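Local structure of MHC I-like leukocyte 2 long form (Mus musculus, 6A97) at residues L42-Y47 / K88-L93; A98-Q103 / H111-T116; W131-D136 / L148-D153; L141-K146 / T176-I181. The protein belongs to the MHC class I family and binds heparan sulfate proteoglycans on the surface of fibroblasts. One frame throughout, in Å; residues are numbered along the deposited sequence.

All four contacts lie in the alpha-1/alpha-2 platform of the MHC class I fold, where two helical walls stand on one eight-stranded antiparallel sheet. Contacts 1 and 2 fix alpha-1 helices to the sheet, their centres 13 Å apart without touching. Contacts 2 and 3 are joined through neighbouring strands, with probable hydrogen bonds from Gly134 N to Gln114 O and from His132 N to Thr116 O. Contact 3 reaches contact 1 above the sheet, where Leu93 CD2 lies 4.0 Å from Trp131 CH2. Contacts 3 and 4, 11 Å between centres, interlock: strand 138-144 of contact 4 runs between the two strands of contact 3. Contact 4 adds the alpha-2 helix 171-193.

Contact 1. Residues L42-Y47 / K88-L93; sequences LLVLIY and KVEEKL
A buried helix-on-sheet contact joins Leu42 and Val44 of strand 42-48 to Glu90 of the helix 75-96, within alpha-1. The backbones come nearest at Val44 and Glu90, whose CA atoms are 7.4 Å apart. Both strand residues point their CB atoms toward the helix, and the acidic side chain lies across them. Val44 CG2 meets the aliphatic part of Glu90 at CG, 4.2 Å away, while Leu42 CD1 approaches the carboxylate at Glu90 OE2, 4.0 Å away. Glu90 thus offers carbon to the valine and oxygen to the end of the leucine; its bend at chi2 (-96°) turns the carboxylate out of line. This is the usual relation of the alpha-1 helix to the platform of an MHC class I fold, with alternate strand residues facing the helix. The next inward-facing strand residue, Ile46, packs on Leu86 of the same helix and on Tyr189 of the helix 171-193. A water bridges the polar end, accepting from Leu42 N at 2.7 Å and donating to Glu90 OE2 at 3.0 Å. The same carboxylate oxygen forms a salt bridge with Arg94, one turn along the helix, so its negative charge is probably partly balanced.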
# COMPACT_ATOMS: atom_id res chain seq x y z
N LEU A 42 30.07 -21.15 8.99
CA LEU A 42 28.77 -20.80 8.44
C LEU A 42 28.04 -19.78 9.30
O LEU A 42 28.12 -19.82 10.53
CB LEU A 42 27.90 -22.05 8.30
CG LEU A 42 28.38 -23.18 7.39
CD1 LEU A 42 27.42 -24.37 7.49
CD2 LEU A 42 28.49 -22.70 5.93
N LEU A 43 27.31 -18.88 8.65
CA LEU A 43 26.34 -18.03 9.33
C LEU A 43 24.95 -18.56 9.03
O LEU A 43 24.56 -18.67 7.86
CB LEU A 43 26.46 -16.56 8.92
CG LEU A 43 25.35 -15.63 9.44
CD1 LEU A 43 25.33 -15.56 10.98
CD2 LEU A 43 25.49 -14.24 8.85
N VAL A 44 24.21 -18.92 10.07
CA VAL A 44 22.86 -19.43 9.88
C VAL A 44 21.87 -18.49 10.56
O VAL A 44 21.98 -18.22 11.75
CB VAL A 44 22.69 -20.86 10.45
CG1 VAL A 44 21.30 -21.39 10.11
CG2 VAL A 44 23.77 -21.80 9.91
N LEU A 45 20.92 -18.00 9.78
CA LEU A 45 19.87 -17.13 10.28
C LEU A 45 18.53 -17.78 10.03
O LEU A 45 18.24 -18.22 8.91
CB LEU A 45 19.93 -15.76 9.60
CG LEU A 45 21.22 -14.96 9.78
CD1 LEU A 45 21.20 -13.70 8.93
CD2 LEU A 45 21.43 -14.61 11.24
N ILE A 46 17.71 -17.86 11.07
CA ILE A 46 16.42 -18.53 10.97
C ILE A 46 15.27 -17.54 11.10
O ILE A 46 15.19 -16.79 12.08
CB ILE A 46 16.28 -19.61 12.05
CG1 ILE A 46 17.29 -20.74 11.80
CG2 ILE A 46 14.88 -20.17 12.06
CD1 ILE A 46 17.10 -21.92 12.72
N TYR A 47 14.39 -17.53 10.10
CA TYR A 47 13.25 -16.63 10.07
C TYR A 47 11.93 -17.38 10.20
O TYR A 47 11.68 -18.35 9.47
CB TYR A 47 13.24 -15.82 8.77
CG TYR A 47 14.44 -14.92 8.61
CD1 TYR A 47 14.36 -13.57 8.92
CD2 TYR A 47 15.66 -15.42 8.16
CE1 TYR A 47 15.45 -12.74 8.78
CE2 TYR A 47 16.76 -14.60 8.02
CZ TYR A 47 16.64 -13.26 8.34
OH TYR A 47 17.73 -12.43 8.21
N LYS A 88 22.49 -28.61 16.04
CA LYS A 88 22.30 -29.87 15.32
C LYS A 88 21.91 -29.63 13.87
O LYS A 88 22.34 -30.35 12.97
CB LYS A 88 21.24 -30.73 16.01
CG LYS A 88 21.77 -31.56 17.17
CD LYS A 88 20.83 -31.56 18.36
CE LYS A 88 19.51 -32.24 18.04
NZ LYS A 88 18.62 -32.26 19.24
N VAL A 89 21.10 -28.60 13.65
CA VAL A 89 20.69 -28.22 12.30
C VAL A 89 21.90 -27.80 11.48
O VAL A 89 22.03 -28.18 10.32
CB VAL A 89 19.65 -27.08 12.32
CG1 VAL A 89 19.39 -26.55 10.92
CG2 VAL A 89 18.35 -27.57 12.95
N GLU A 90 22.79 -27.02 12.09
CA GLU A 90 23.99 -26.56 11.38
C GLU A 90 24.86 -27.74 10.96
O GLU A 90 25.42 -27.73 9.87
CB GLU A 90 24.80 -25.59 12.25
CG GLU A 90 25.98 -24.97 11.52
CD GLU A 90 27.29 -25.70 11.78
OE1 GLU A 90 27.27 -26.72 12.50
OE2 GLU A 90 28.34 -25.25 11.27
N GLU A 91 24.97 -28.75 11.84
CA GLU A 91 25.67 -29.98 11.50
C GLU A 91 25.07 -30.68 10.27
O GLU A 91 25.80 -31.10 9.37
CB GLU A 91 25.66 -30.97 12.67
CG GLU A 91 26.46 -30.57 13.88
CD GLU A 91 26.47 -31.67 14.94
OE1 GLU A 91 25.43 -31.87 15.60
OE2 GLU A 91 27.52 -32.33 15.10
N LYS A 92 23.75 -30.82 10.26
CA LYS A 92 23.08 -31.48 9.15
C LYS A 92 23.27 -30.71 7.84
O LYS A 92 23.58 -31.30 6.81
CB LYS A 92 21.58 -31.64 9.43
CG LYS A 92 21.24 -32.70 10.46
CD LYS A 92 19.73 -32.86 10.57
CE LYS A 92 19.36 -33.97 11.54
NZ LYS A 92 19.76 -33.64 12.93
N LEU A 93 23.10 -29.40 7.90
CA LEU A 93 23.25 -28.56 6.72
C LEU A 93 24.67 -28.65 6.17
O LEU A 93 24.87 -28.78 4.96
CB LEU A 93 22.89 -27.11 7.03
CG LEU A 93 21.41 -26.90 7.35
CD1 LEU A 93 21.10 -25.43 7.62
CD2 LEU A 93 20.54 -27.44 6.23
O HOH W 1 30.22 -22.87 11.09

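Contact 2. Residues A98-Q103 / H111-T116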
# COMPACT_ATOMS: atom_id res chain seq x y z
N ALA A 98 28.32 -30.55 2.04
CA ALA A 98 29.76 -30.76 2.14
C ALA A 98 30.45 -30.85 0.78
O ALA A 98 31.52 -30.27 0.58
CB ALA A 98 30.05 -32.03 2.95
N GLU A 99 29.84 -31.57 -0.16
CA GLU A 99 30.48 -31.78 -1.45
C GLU A 99 30.46 -30.52 -2.30
O GLU A 99 31.42 -30.22 -2.99
CB GLU A 99 29.83 -32.95 -2.19
CG GLU A 99 30.84 -33.88 -2.86
CD GLU A 99 31.56 -34.80 -1.87
OE1 GLU A 99 31.35 -34.66 -0.65
OE2 GLU A 99 32.35 -35.65 -2.33
N VAL A 100 29.36 -29.77 -2.24
CA VAL A 100 29.30 -28.48 -2.93
C VAL A 100 30.37 -27.54 -2.36
O VAL A 100 31.09 -26.88 -3.11
CB VAL A 100 27.91 -27.82 -2.82
CG1 VAL A 100 27.97 -26.37 -3.26
CG2 VAL A 100 26.89 -28.59 -3.65
N ILE A 101 30.47 -27.51 -1.04
CA ILE A 101 31.48 -26.69 -0.38
C ILE A 101 32.90 -27.09 -0.79
O ILE A 101 33.74 -26.23 -1.08
CB ILE A 101 31.35 -26.77 1.16
CG1 ILE A 101 30.10 -26.01 1.62
CG2 ILE A 101 32.58 -26.20 1.83
CD1 ILE A 101 29.81 -26.14 3.10
N ASN A 102 33.18 -28.39 -0.80
CA ASN A 102 34.50 -28.88 -1.20
C ASN A 102 34.87 -28.47 -2.63
O ASN A 102 35.99 -28.04 -2.89
CB ASN A 102 34.57 -30.40 -1.06
CG ASN A 102 34.75 -30.84 0.38
OD1 ASN A 102 35.44 -30.18 1.15
ND2 ASN A 102 34.12 -31.95 0.75
N GLN A 103 33.91 -28.60 -3.55
CA GLN A 103 34.16 -28.30 -4.96
C GLN A 103 34.34 -26.80 -5.20
O GLN A 103 35.20 -26.40 -5.97
CB GLN A 103 33.02 -28.84 -5.84
CG GLN A 103 32.89 -30.36 -5.83
CD GLN A 103 34.16 -31.07 -6.30
OE1 GLN A 103 34.80 -30.66 -7.27
NE2 GLN A 103 34.53 -32.14 -5.59
N HIS A 111 35.03 -16.05 -3.20
CA HIS A 111 33.68 -16.30 -3.72
C HIS A 111 32.67 -16.46 -2.59
O HIS A 111 33.04 -16.69 -1.44
CB HIS A 111 33.68 -17.53 -4.61
CG HIS A 111 34.62 -17.43 -5.77
ND1 HIS A 111 34.25 -16.89 -6.98
CD2 HIS A 111 35.92 -17.80 -5.90
CE1 HIS A 111 35.29 -16.93 -7.81
NE2 HIS A 111 36.31 -17.48 -7.17
N THR A 112 31.39 -16.33 -2.94
CA THR A 112 30.32 -16.34 -1.95
C THR A 112 29.31 -17.45 -2.19
O THR A 112 28.62 -17.46 -3.21
CB THR A 112 29.56 -14.99 -1.94
OG1 THR A 112 30.50 -13.91 -1.92
CG2 THR A 112 28.64 -14.89 -0.73
N LEU A 113 29.20 -18.37 -1.24
CA LEU A 113 28.20 -19.44 -1.31
C LEU A 113 27.06 -19.18 -0.33
O LEU A 113 27.30 -19.00 0.86
CB LEU A 113 28.83 -20.80 -1.03
CG LEU A 113 27.88 -22.00 -1.12
CD1 LEU A 113 27.39 -22.21 -2.56
CD2 LEU A 113 28.56 -23.25 -0.58
N GLN A 114 25.84 -19.17 -0.85
CA GLN A 114 24.65 -18.92 -0.04
C GLN A 114 23.61 -20.01 -0.25
O GLN A 114 23.57 -20.65 -1.30
CB GLN A 114 24.02 -17.56 -0.38
CG GLN A 114 24.91 -16.36 -0.10
CD GLN A 114 24.40 -15.10 -0.79
OE1 GLN A 114 24.85 -14.75 -1.88
NE2 GLN A 114 23.44 -14.42 -0.17
N ALA A 115 22.76 -20.19 0.75
CA ALA A 115 21.63 -21.10 0.60
C ALA A 115 20.42 -20.50 1.28
O ALA A 115 20.53 -19.88 2.33
CB ALA A 115 21.96 -22.47 1.19
N THR A 116 19.25 -20.67 0.67
CA THR A 116 18.03 -20.39 1.40
C THR A 116 17.14 -21.62 1.28
O THR A 116 17.04 -22.24 0.22
CB THR A 116 17.31 -19.12 0.89
OG1 THR A 116 16.20 -18.84 1.75
CG2 THR A 116 16.80 -19.27 -0.56
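The short helix 98-104, which follows the long alpha-1 helix of the platform, rests on the start of strand 113-121 through Val100, Ile101 and Leu113. Leu113 CD2 makes the nearest approaches, 3.9 Å to Ile101 CG1 and 4.2 Å to Val100 CG1. With CG of Leu113 opposite the backbone N (chi1 -178°), the branched end extends toward the helix, and its CD2 branch reaches two consecutive residues there. Val100 points its CB toward the strand and presents a branch methyl. Ile101 instead meets the leucine with the methylene of its longer branch, the two side chains crossing at about a right angle. The contact is wholly apolar and buried, with no hydrogen bond between the segments. In the MHC class I fold it spans the passage from alpha-1 to alpha-2: the helix closes the first half, and the strand opens the second, pairing with strand 23-31 through backbone bonds between Leu113 and Ala31. Leu34 also packs on Leu113, and Thr40 touches Ile101, so loop residues share in covering the same apolar patch. On the helix, Ile101 O accepts a hydrogen bond from Ser105 OG, while Gln103 packs against Phe163 and Trp164 of the helix 158-167.

Contact 3. Residues W131-D136 / L148-D153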
# COMPACT_ATOMS: atom_id res chain seq x y z
N TRP A 131 14.50 -25.27 -1.47
CA TRP A 131 15.93 -25.21 -1.21
C TRP A 131 16.67 -24.66 -2.43
O TRP A 131 16.70 -25.28 -3.49
CB TRP A 131 16.47 -26.59 -0.84
CG TRP A 131 17.85 -26.60 -0.26
CD1 TRP A 131 18.87 -25.73 -0.54
CD2 TRP A 131 18.37 -27.52 0.71
NE1 TRP A 131 19.99 -26.05 0.19
CE2 TRP A 131 19.71 -27.14 0.97
CE3 TRP A 131 17.84 -28.62 1.39
CZ2 TRP A 131 20.52 -27.84 1.87
CZ3 TRP A 131 18.65 -29.30 2.28
CH2 TRP A 131 19.97 -28.91 2.51
N HIS A 132 17.26 -23.47 -2.26
CA HIS A 132 18.02 -22.83 -3.33
C HIS A 132 19.46 -22.56 -2.89
O HIS A 132 19.70 -22.24 -1.73
CB HIS A 132 17.37 -21.52 -3.76
CG HIS A 132 15.90 -21.63 -4.03
ND1 HIS A 132 15.40 -22.01 -5.26
CD2 HIS A 132 14.83 -21.40 -3.24
CE1 HIS A 132 14.08 -22.02 -5.21
NE2 HIS A 132 13.71 -21.65 -3.99
N LEU A 133 20.40 -22.69 -3.82
CA LEU A 133 21.77 -22.27 -3.57
C LEU A 133 22.11 -21.08 -4.46
O LEU A 133 21.62 -20.97 -5.58
CB LEU A 133 22.75 -23.42 -3.83
CG LEU A 133 22.58 -24.71 -3.04
CD1 LEU A 133 23.57 -25.75 -3.52
CD2 LEU A 133 22.76 -24.45 -1.57
N GLY A 134 22.96 -20.20 -3.95
CA GLY A 134 23.41 -19.05 -4.70
C GLY A 134 24.92 -18.99 -4.67
O GLY A 134 25.55 -19.29 -3.65
N TYR A 135 25.51 -18.59 -5.79
CA TYR A 135 26.96 -18.51 -5.90
C TYR A 135 27.34 -17.17 -6.51
O TYR A 135 26.85 -16.82 -7.58
CB TYR A 135 27.52 -19.66 -6.73
CG TYR A 135 29.03 -19.76 -6.69
CD1 TYR A 135 29.68 -20.08 -5.51
CD2 TYR A 135 29.79 -19.52 -7.82
CE1 TYR A 135 31.06 -20.17 -5.46
CE2 TYR A 135 31.17 -19.61 -7.78
CZ TYR A 135 31.80 -19.94 -6.60
OH TYR A 135 33.17 -20.03 -6.56
N ASP A 136 28.19 -16.43 -5.80
CA ASP A 136 28.60 -15.09 -6.21
C ASP A 136 27.40 -14.20 -6.54
O ASP A 136 27.42 -13.45 -7.52
CB ASP A 136 29.56 -15.16 -7.40
CG ASP A 136 30.96 -15.59 -6.98
OD1 ASP A 136 31.30 -15.42 -5.79
OD2 ASP A 136 31.71 -16.11 -7.83
N LEU A 148 12.38 -34.22 -7.51
CA LEU A 148 13.33 -34.69 -6.49
C LEU A 148 14.75 -34.74 -7.02
O LEU A 148 15.53 -35.64 -6.70
CB LEU A 148 12.93 -36.07 -5.94
CG LEU A 148 11.56 -36.19 -5.27
CD1 LEU A 148 11.39 -37.57 -4.65
CD2 LEU A 148 11.38 -35.10 -4.22
N THR A 149 15.10 -33.75 -7.84
CA THR A 149 16.45 -33.62 -8.36
C THR A 149 16.84 -32.14 -8.37
O THR A 149 15.97 -31.27 -8.34
CB THR A 149 16.57 -34.21 -9.79
OG1 THR A 149 15.85 -35.44 -9.87
CG2 THR A 149 18.03 -34.47 -10.16
N TRP A 150 18.14 -31.87 -8.40
CA TRP A 150 18.62 -30.50 -8.44
C TRP A 150 18.62 -29.91 -9.85
O TRP A 150 19.08 -30.53 -10.81
CB TRP A 150 20.03 -30.43 -7.85
CG TRP A 150 20.04 -30.61 -6.37
CD1 TRP A 150 20.22 -31.77 -5.68
CD2 TRP A 150 19.84 -29.59 -5.38
NE1 TRP A 150 20.17 -31.54 -4.32
CE2 TRP A 150 19.93 -30.20 -4.12
CE3 TRP A 150 19.60 -28.21 -5.45
CZ2 TRP A 150 19.78 -29.49 -2.93
CZ3 TRP A 150 19.46 -27.50 -4.27
CH2 TRP A 150 19.55 -28.14 -3.02
N THR A 151 18.10 -28.69 -9.95
CA THR A 151 18.12 -27.95 -11.20
C THR A 151 19.27 -26.95 -11.20
O THR A 151 19.44 -26.20 -10.24
CB THR A 151 16.79 -27.20 -11.42
OG1 THR A 151 15.72 -28.14 -11.45
CG2 THR A 151 16.82 -26.42 -12.74
N VAL A 152 20.07 -26.94 -12.27
CA VAL A 152 21.06 -25.89 -12.44
C VAL A 152 20.39 -24.65 -13.05
O VAL A 152 19.83 -24.72 -14.15
CB VAL A 152 22.22 -26.35 -13.33
CG1 VAL A 152 23.16 -25.19 -13.61
CG2 VAL A 152 22.96 -27.50 -12.66
N ASP A 153 20.45 -23.53 -12.34
CA ASP A 153 19.66 -22.35 -12.70
C ASP A 153 20.27 -21.46 -13.79
O ASP A 153 19.54 -20.90 -14.61
CB ASP A 153 19.39 -21.52 -11.45
CG ASP A 153 18.39 -22.18 -10.53
OD1 ASP A 153 17.41 -22.76 -11.05
OD2 ASP A 153 18.59 -22.13 -9.30
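Trp150 drives the rim of its six-membered ring onto a face of the Trp131 indole. The atom in front is CH2, which stands 3.5 Å above the Trp131 plane, displaced toward the rim on the side of the five-membered ring; its nearest neighbours there are Trp131 CD1, also at 3.5 Å, and Trp131 CG at 3.6 Å. The two planes are inclined at 79°, and the five-membered ring of Trp131 and the six-membered ring of Trp150 have centroids 5.0 Å apart, an edge-to-face (T-shaped) pair. In Trp131, chi1 (-167°) carries the indole out from the strand and chi2 (-31°) turns a face to Trp150. Beside CH2, Trp150 CZ3 comes to 3.6 Å from the backbone oxygen Trp131 O. Leu133, two residues farther along the same strand, brings its CG to 4.4 Å from Trp150 CZ3, approaching the ring obliquely. At the far end of the indole, Trp150 NE1 donates to Pro169 O, a bond that restrains the rotation of the ring. Trp150 also makes an edge-to-face contact with Phe143 of strand 138-144, which separates the strands of the pair, and Val174 of the helix 171-193 touches both tryptophans. The aromatic contact therefore reaches across an intervening strand and involves no backbone pairing between its two segments. It forms part of the layer between the sheet and the alpha-2 helices in the alpha-1/alpha-2 platform of the MHC class I fold.

Contact 4. Residues L141-K146 / T176-I181; sequences LTFDQK and TFLDDI
Gln145 and Leu178 meet because each CG lies anti to its carbonyl carbon (chi1 -58° and -66°) and because the glutamine chain is bent at chi2 (-63°), which folds its amide round toward the helix. Here the alpha-2 helix 171-193 of the MHC class I platform leans over the end of strand 138-144. Leu178 points its CB toward the strand and directs CD1 at a pair of neighbouring groups, the Gln145 amide oxygen and the nearby ring of Phe143. Leu178 CD1 lies 3.5 Å from Gln145 OE1 and 4.4 Å from Phe143 CD2; it crosses the glutamine side chain at about a right angle and approaches the ring obliquely. Gln145 OE1 itself lies in the plane of the Phe143 ring, at its edge, so amide, ring and methyl close up together at the border of the core. Phe143 continues inward to Trp131 and Trp150, whereas Gln145 is partly exposed and Asp179 lies at the surface. The helix is slightly widened here by a pi-type turn at 177-181: Thr176 O accepts from both Asp180 N at 2.8 Å and Ile181 N at 3.1 Å. Beyond the leucine, the polar ends come near each other without bonding, Gln145 NE2 stopping 4.4 Å from Asp179 OD1.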
# COMPACT_ATOMS: atom_id res chain seq x y z
N LEU A 141 21.75 -23.35 -7.83
CA LEU A 141 20.96 -24.58 -7.89
C LEU A 141 19.59 -24.39 -7.26
O LEU A 141 19.39 -23.51 -6.42
CB LEU A 141 21.70 -25.73 -7.21
CG LEU A 141 23.12 -26.05 -7.68
CD1 LEU A 141 23.71 -27.20 -6.88
CD2 LEU A 141 23.15 -26.37 -9.18
N THR A 142 18.64 -25.22 -7.67
CA THR A 142 17.31 -25.22 -7.09
C THR A 142 16.80 -26.65 -7.01
O THR A 142 16.86 -27.38 -8.00
CB THR A 142 16.32 -24.37 -7.92
OG1 THR A 142 16.69 -22.99 -7.84
CG2 THR A 142 14.89 -24.55 -7.41
N PHE A 143 16.32 -27.05 -5.84
CA PHE A 143 15.81 -28.41 -5.69
C PHE A 143 14.37 -28.50 -6.19
O PHE A 143 13.49 -27.78 -5.71
CB PHE A 143 15.91 -28.87 -4.24
CG PHE A 143 15.55 -30.32 -4.05
CD1 PHE A 143 16.44 -31.32 -4.42
CD2 PHE A 143 14.33 -30.68 -3.51
CE1 PHE A 143 16.11 -32.65 -4.26
CE2 PHE A 143 14.00 -32.02 -3.34
CZ PHE A 143 14.89 -33.00 -3.71
N ASP A 144 14.14 -29.38 -7.15
CA ASP A 144 12.82 -29.54 -7.74
C ASP A 144 11.97 -30.48 -6.90
O ASP A 144 12.20 -31.69 -6.87
CB ASP A 144 12.93 -30.06 -9.18
CG ASP A 144 11.62 -29.96 -9.95
OD1 ASP A 144 11.62 -29.32 -11.02
OD2 ASP A 144 10.61 -30.52 -9.48
N GLN A 145 10.98 -29.91 -6.21
CA GLN A 145 10.13 -30.67 -5.30
C GLN A 145 9.40 -31.82 -6.00
O GLN A 145 9.27 -32.91 -5.45
CB GLN A 145 9.11 -29.74 -4.64
CG GLN A 145 9.74 -28.59 -3.87
CD GLN A 145 10.59 -29.07 -2.71
OE1 GLN A 145 11.69 -28.56 -2.48
NE2 GLN A 145 10.09 -30.05 -1.97
N LYS A 146 8.91 -31.55 -7.20
CA LYS A 146 8.19 -32.57 -7.98
C LYS A 146 9.13 -33.67 -8.46
O LYS A 146 8.84 -34.86 -8.34
CB LYS A 146 7.48 -31.93 -9.17
CG LYS A 146 6.46 -30.87 -8.80
CD LYS A 146 5.26 -31.49 -8.09
CE LYS A 146 4.21 -30.45 -7.76
NZ LYS A 146 4.68 -29.52 -6.70
N THR A 176 13.71 -35.60 3.29
CA THR A 176 13.34 -35.87 4.68
C THR A 176 13.41 -34.58 5.48
O THR A 176 12.51 -34.28 6.26
CB THR A 176 14.25 -36.94 5.34
OG1 THR A 176 15.61 -36.47 5.35
CG2 THR A 176 14.17 -38.26 4.59
N PHE A 177 14.46 -33.81 5.26
CA PHE A 177 14.61 -32.54 5.97
C PHE A 177 13.48 -31.56 5.63
O PHE A 177 12.90 -30.95 6.53
CB PHE A 177 15.96 -31.89 5.66
CG PHE A 177 16.24 -30.67 6.49
CD1 PHE A 177 16.80 -30.80 7.75
CD2 PHE A 177 15.92 -29.41 6.03
CE1 PHE A 177 17.05 -29.69 8.54
CE2 PHE A 177 16.17 -28.29 6.81
CZ PHE A 177 16.74 -28.43 8.06
N LEU A 178 13.15 -31.43 4.35
CA LEU A 178 12.13 -30.46 3.94
C LEU A 178 10.71 -30.93 4.24
O LEU A 178 9.84 -30.11 4.54
CB LEU A 178 12.25 -30.14 2.45
CG LEU A 178 13.51 -29.40 1.99
CD1 LEU A 178 13.42 -29.11 0.51
CD2 LEU A 178 13.69 -28.11 2.79
N ASP A 179 10.47 -32.23 4.16
CA ASP A 179 9.11 -32.76 4.33
C ASP A 179 8.80 -33.17 5.76
O ASP A 179 7.63 -33.15 6.17
CB ASP A 179 8.89 -33.96 3.40
CG ASP A 179 9.03 -33.61 1.94
OD1 ASP A 179 9.49 -32.49 1.63
OD2 ASP A 179 8.69 -34.46 1.09
N ASP A 180 9.82 -33.54 6.53
CA ASP A 180 9.58 -34.05 7.88
C ASP A 180 10.20 -33.19 8.98
O ASP A 180 9.52 -32.81 9.93
CB ASP A 180 10.12 -35.48 8.00
CG ASP A 180 9.52 -36.42 6.97
OD1 ASP A 180 8.40 -36.14 6.49
OD2 ASP A 180 10.17 -37.43 6.64
N ILE A 181 11.49 -32.88 8.85
CA ILE A 181 12.22 -32.20 9.92
C ILE A 181 11.86 -30.72 10.03
O ILE A 181 11.45 -30.26 11.10
CB ILE A 181 13.75 -32.34 9.76
CG1 ILE A 181 14.21 -33.76 10.13
CG2 ILE A 181 14.47 -31.37 10.66
CD1 ILE A 181 13.92 -34.82 9.09